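PDB 2BAS: YkuI protein from Bacillus subtilis, which binds the second messenger cyclic di-GMP through an EAL domain, the family of phosphodiesterases that cleave it, and may itself do so. Local coordinates for residues A[329-341]-A[409-423]. Sequence-based numbering, arbitrary orientation.
Sequences LTDCSFRIYMCDE and MDDQMYLFIDLPYSY. With BME (beta-mercaptoethanol), chain C.
The carboxylate of Asp418 is gripped by three groups: OD2 takes NH2 of Arg335 at 2.7 Å in a salt bridge, while OD1 accepts a hydrogen bond from a water 2.6 Å away, which also bonds Tyr337 OH, and another from Thr404 OG1. The pair belongs to the two central strands, 335-340 and 413-419, of the six-stranded antiparallel sheet in the C-terminal domain, first strand beside last in a 3-2-1-6-5-4 order as in PAS-like folds. NH2 points at the anti side of OD2 from within the guanidinium plane, and with the planes 76° apart the contact is a single N-H to one oxygen, not a two-pronged bridge; Asp395 also pairs with NH2 and Glu397 with NH1.

Backbone bonds run in hydrogen-bonded pairs at Tyr337 with Phe416 and Cys339 with Tyr414, Phe416 N lying 2.8 Å from Tyr337 O. With CG between its own N and carbonyl carbon (chi1 63°), the Tyr337 ring leans toward the neighbouring strand and lies over CB of Phe416, which is 3.6 Å from CZ. The rings themselves are nearly parallel (18°) but slid apart. A serine in place of Tyr337 would probably leave Phe416 CB without its ring cover and the water without one of its holders. Beyond, Cys339 SG meets Phe416 CE1 obliquely.

The other face is apolar and packs on helices 271-311 and 318-328. Ile336 CG2 touches Leu415 CD1, and Met338, a selenomethionine bent at its end, sets CE 3.6 Å from SE of Met413. Where the strands run out, CB of Cys332 rests over one face of the Tyr423 ring, 3.5 Å from CE2, and its SG is bonded to S2 of a beta-mercaptoethanol at 2.0 Å.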
# COMPACT_ATOMS: atom_id res chain seq x y z
N LEU A 329 -3.95 -22.90 26.84
CA LEU A 329 -4.10 -22.70 25.41
C LEU A 329 -2.91 -23.23 24.59
O LEU A 329 -2.72 -22.84 23.43
CB LEU A 329 -4.35 -21.21 25.10
CG LEU A 329 -5.62 -20.54 25.65
CD1 LEU A 329 -5.75 -19.16 25.08
CD2 LEU A 329 -6.88 -21.33 25.36
N THR A 330 -2.15 -24.15 25.17
CA THR A 330 -0.90 -24.62 24.54
C THR A 330 -0.99 -25.01 23.07
O THR A 330 -0.05 -24.76 22.30
CB THR A 330 -0.21 -25.75 25.34
OG1 THR A 330 1.08 -26.01 24.77
CG2 THR A 330 -1.04 -27.04 25.32
N ASP A 331 -2.12 -25.59 22.67
CA ASP A 331 -2.30 -26.11 21.31
C ASP A 331 -2.59 -25.05 20.24
O ASP A 331 -2.41 -25.32 19.05
CB ASP A 331 -3.34 -27.24 21.30
CG ASP A 331 -2.80 -28.55 21.91
OD1 ASP A 331 -1.56 -28.72 21.92
OD2 ASP A 331 -3.59 -29.42 22.37
N CYS A 332 -2.99 -23.84 20.64
CA CYS A 332 -3.33 -22.80 19.66
C CYS A 332 -2.60 -21.47 19.79
O CYS A 332 -3.03 -20.48 19.20
CB CYS A 332 -4.84 -22.56 19.63
SG CYS A 332 -5.56 -22.08 21.21
N SER A 333 -1.50 -21.43 20.52
CA SER A 333 -0.74 -20.18 20.61
C SER A 333 0.77 -20.40 20.73
O SER A 333 1.22 -21.51 20.97
CB SER A 333 -1.28 -19.26 21.73
OG SER A 333 -1.29 -19.88 23.01
N PHE A 334 1.55 -19.34 20.54
CA PHE A 334 3.01 -19.45 20.69
C PHE A 334 3.56 -18.21 21.40
O PHE A 334 4.71 -18.17 21.81
CB PHE A 334 3.74 -19.72 19.36
CG PHE A 334 3.85 -18.51 18.47
CD1 PHE A 334 5.01 -17.75 18.45
CD2 PHE A 334 2.78 -18.12 17.66
CE1 PHE A 334 5.13 -16.62 17.65
CE2 PHE A 334 2.87 -17.00 16.86
CZ PHE A 334 4.05 -16.24 16.85
N ARG A 335 2.72 -17.20 21.55
CA ARG A 335 3.10 -16.01 22.34
C ARG A 335 1.88 -15.40 23.01
O ARG A 335 0.82 -15.28 22.37
CB ARG A 335 3.81 -14.97 21.49
CG ARG A 335 4.62 -13.99 22.31
CD ARG A 335 5.07 -12.79 21.52
NE ARG A 335 6.21 -13.06 20.64
CZ ARG A 335 6.12 -13.22 19.32
NH1 ARG A 335 7.23 -13.43 18.62
NH2 ARG A 335 4.95 -13.16 18.71
N ILE A 336 2.03 -15.07 24.29
CA ILE A 336 0.99 -14.39 25.08
C ILE A 336 1.61 -13.28 25.95
O ILE A 336 2.67 -13.49 26.55
CB ILE A 336 0.19 -15.39 25.96
CG1 ILE A 336 -0.34 -16.53 25.09
CG2 ILE A 336 -0.98 -14.69 26.69
CD1 ILE A 336 -1.13 -17.59 25.85
N TYR A 337 0.95 -12.12 26.00
CA TYR A 337 1.36 -10.96 26.81
C TYR A 337 0.18 -9.99 27.02
O TYR A 337 -0.82 -10.07 26.30
CB TYR A 337 2.55 -10.22 26.15
CG TYR A 337 2.24 -9.61 24.79
CD1 TYR A 337 1.95 -8.25 24.65
CD2 TYR A 337 2.24 -10.39 23.66
CE1 TYR A 337 1.66 -7.70 23.39
CE2 TYR A 337 1.95 -9.87 22.42
CZ TYR A 337 1.67 -8.54 22.27
OH TYR A 337 1.39 -8.08 21.00
N MSE A 338 0.32 -9.08 27.99
CA MSE A 338 -0.71 -8.08 28.34
C MSE A 338 -0.20 -6.64 28.28
O MSE A 338 0.95 -6.37 28.64
CB MSE A 338 -1.24 -8.33 29.76
CG MSE A 338 -2.32 -9.38 29.89
SE MSE A 338 -2.54 -10.01 31.75
CE MSE A 338 -2.87 -8.27 32.74
N CYS A 339 -1.08 -5.71 27.90
CA CYS A 339 -0.76 -4.28 27.82
C CYS A 339 -1.87 -3.41 28.42
O CYS A 339 -3.02 -3.86 28.50
CB CYS A 339 -0.60 -3.84 26.35
SG CYS A 339 0.66 -4.68 25.38
N ASP A 340 -1.54 -2.16 28.79
CA ASP A 340 -2.52 -1.19 29.32
C ASP A 340 -3.11 -0.28 28.22
O ASP A 340 -2.76 -0.43 27.05
CB ASP A 340 -1.96 -0.38 30.51
CG ASP A 340 -0.92 0.68 30.11
OD1 ASP A 340 -0.65 0.88 28.89
OD2 ASP A 340 -0.36 1.34 31.03
N GLU A 341 -3.98 0.67 28.59
CA GLU A 341 -4.67 1.50 27.59
C GLU A 341 -3.73 2.19 26.58
O GLU A 341 -4.11 2.42 25.44
CB GLU A 341 -5.56 2.59 28.22
CG GLU A 341 -5.83 2.51 29.70
CD GLU A 341 -4.89 3.39 30.50
OE1 GLU A 341 -3.65 3.33 30.26
OE2 GLU A 341 -5.37 4.16 31.37
N MSE A 409 -9.90 -7.43 29.19
CA MSE A 409 -10.07 -7.91 30.55
C MSE A 409 -10.56 -6.78 31.44
O MSE A 409 -10.78 -5.66 30.98
CB MSE A 409 -8.74 -8.43 31.09
CG MSE A 409 -8.26 -9.72 30.46
SE MSE A 409 -6.40 -10.02 30.94
CE MSE A 409 -6.68 -10.39 32.85
N ASP A 410 -10.73 -7.07 32.73
CA ASP A 410 -11.14 -6.05 33.67
C ASP A 410 -9.98 -5.10 34.00
O ASP A 410 -8.81 -5.45 33.80
CB ASP A 410 -11.74 -6.69 34.92
CG ASP A 410 -12.92 -7.63 34.61
OD1 ASP A 410 -13.41 -7.64 33.46
OD2 ASP A 410 -13.34 -8.36 35.52
N ASP A 411 -10.31 -3.91 34.49
CA ASP A 411 -9.32 -2.86 34.83
C ASP A 411 -8.57 -2.35 33.61
O ASP A 411 -7.36 -2.16 33.67
CB ASP A 411 -8.30 -3.35 35.87
CG ASP A 411 -8.91 -3.58 37.22
OD1 ASP A 411 -9.46 -2.62 37.82
OD2 ASP A 411 -8.80 -4.73 37.70
N GLN A 412 -9.29 -2.12 32.52
CA GLN A 412 -8.67 -1.60 31.30
C GLN A 412 -7.31 -2.26 31.01
O GLN A 412 -6.30 -1.57 30.85
CB GLN A 412 -8.52 -0.07 31.37
CG GLN A 412 -9.82 0.72 31.46
CD GLN A 412 -10.21 1.07 32.89
OE1 GLN A 412 -9.53 0.71 33.85
NE2 GLN A 412 -11.32 1.79 33.03
N MSE A 413 -7.29 -3.59 30.98
CA MSE A 413 -6.08 -4.34 30.62
C MSE A 413 -6.37 -5.09 29.33
O MSE A 413 -7.52 -5.32 28.99
CB MSE A 413 -5.66 -5.29 31.73
CG MSE A 413 -5.06 -4.61 32.93
SE MSE A 413 -4.83 -5.83 34.46
CE MSE A 413 -4.36 -4.51 35.91
N TYR A 414 -5.33 -5.46 28.60
CA TYR A 414 -5.55 -6.10 27.32
C TYR A 414 -4.62 -7.28 27.14
O TYR A 414 -3.44 -7.23 27.48
CB TYR A 414 -5.47 -5.08 26.17
CG TYR A 414 -6.49 -3.99 26.35
CD1 TYR A 414 -6.18 -2.82 27.03
CD2 TYR A 414 -7.79 -4.16 25.89
CE1 TYR A 414 -7.14 -1.83 27.25
CE2 TYR A 414 -8.77 -3.17 26.09
CZ TYR A 414 -8.43 -2.01 26.77
OH TYR A 414 -9.39 -1.03 26.97
N LEU A 415 -5.19 -8.35 26.60
CA LEU A 415 -4.52 -9.61 26.46
C LEU A 415 -4.30 -9.88 24.97
O LEU A 415 -5.19 -9.65 24.14
CB LEU A 415 -5.40 -10.70 27.08
CG LEU A 415 -5.05 -12.18 27.00
CD1 LEU A 415 -3.85 -12.53 27.89
CD2 LEU A 415 -6.29 -12.99 27.42
N PHE A 416 -3.10 -10.34 24.65
CA PHE A 416 -2.77 -10.63 23.27
C PHE A 416 -2.26 -12.05 23.17
O PHE A 416 -1.38 -12.47 23.95
CB PHE A 416 -1.78 -9.60 22.75
CG PHE A 416 -2.28 -8.20 22.83
CD1 PHE A 416 -2.08 -7.43 23.98
CD2 PHE A 416 -3.00 -7.66 21.77
CE1 PHE A 416 -2.57 -6.15 24.07
CE2 PHE A 416 -3.49 -6.38 21.85
CZ PHE A 416 -3.28 -5.62 22.99
N ILE A 417 -2.86 -12.80 22.26
CA ILE A 417 -2.52 -14.19 22.01
C ILE A 417 -2.19 -14.36 20.53
O ILE A 417 -3.06 -14.20 19.69
CB ILE A 417 -3.68 -15.11 22.35
CG1 ILE A 417 -4.11 -14.94 23.81
CG2 ILE A 417 -3.31 -16.53 22.06
CD1 ILE A 417 -5.45 -15.58 24.13
N ASP A 418 -0.93 -14.66 20.22
CA ASP A 418 -0.50 -14.86 18.83
C ASP A 418 -0.69 -16.32 18.46
O ASP A 418 -0.33 -17.20 19.23
CB ASP A 418 0.97 -14.45 18.66
CG ASP A 418 1.20 -12.94 18.85
OD1 ASP A 418 0.22 -12.16 18.77
OD2 ASP A 418 2.37 -12.54 19.07
N LEU A 419 -1.28 -16.58 17.30
CA LEU A 419 -1.52 -17.97 16.88
C LEU A 419 -0.48 -18.41 15.84
O LEU A 419 -0.19 -17.67 14.91
CB LEU A 419 -2.93 -18.17 16.31
CG LEU A 419 -4.19 -17.48 16.85
CD1 LEU A 419 -5.38 -18.35 16.52
CD2 LEU A 419 -4.17 -17.21 18.32
N PRO A 420 0.07 -19.63 15.99
CA PRO A 420 1.09 -20.07 15.04
C PRO A 420 0.47 -20.43 13.71
O PRO A 420 -0.72 -20.71 13.66
CB PRO A 420 1.68 -21.31 15.72
CG PRO A 420 0.57 -21.86 16.55
CD PRO A 420 -0.25 -20.67 16.99
N TYR A 421 1.27 -20.41 12.65
CA TYR A 421 0.81 -20.87 11.33
C TYR A 421 0.36 -22.33 11.36
O TYR A 421 -0.54 -22.72 10.63
CB TYR A 421 1.92 -20.68 10.27
CG TYR A 421 1.52 -20.99 8.83
CD1 TYR A 421 1.82 -22.21 8.26
CD2 TYR A 421 0.87 -20.05 8.04
CE1 TYR A 421 1.46 -22.50 6.94
CE2 TYR A 421 0.51 -20.32 6.72
CZ TYR A 421 0.81 -21.53 6.18
OH TYR A 421 0.45 -21.80 4.85
N SER A 422 1.01 -23.14 12.21
CA SER A 422 0.67 -24.55 12.31
C SER A 422 -0.76 -24.79 12.84
O SER A 422 -1.33 -25.86 12.64
CB SER A 422 1.69 -25.31 13.17
OG SER A 422 1.60 -24.95 14.53
N TYR A 423 -1.33 -23.79 13.51
CA TYR A 423 -2.69 -23.90 14.00
C TYR A 423 -3.68 -23.42 12.95
O TYR A 423 -4.71 -24.06 12.71
CB TYR A 423 -2.88 -23.11 15.31
CG TYR A 423 -4.32 -23.02 15.74
CD1 TYR A 423 -5.10 -21.91 15.43
CD2 TYR A 423 -4.92 -24.08 16.43
CE1 TYR A 423 -6.44 -21.84 15.81
CE2 TYR A 423 -6.26 -24.01 16.82
CZ TYR A 423 -7.00 -22.89 16.52
OH TYR A 423 -8.33 -22.84 16.90
C1 BME C . -8.23 -24.20 20.37
C2 BME C . -7.76 -24.03 21.81
O1 BME C . -9.31 -23.33 20.12
S2 BME C . -5.95 -23.94 21.93
O HOH W 1 0.59 -9.64 18.55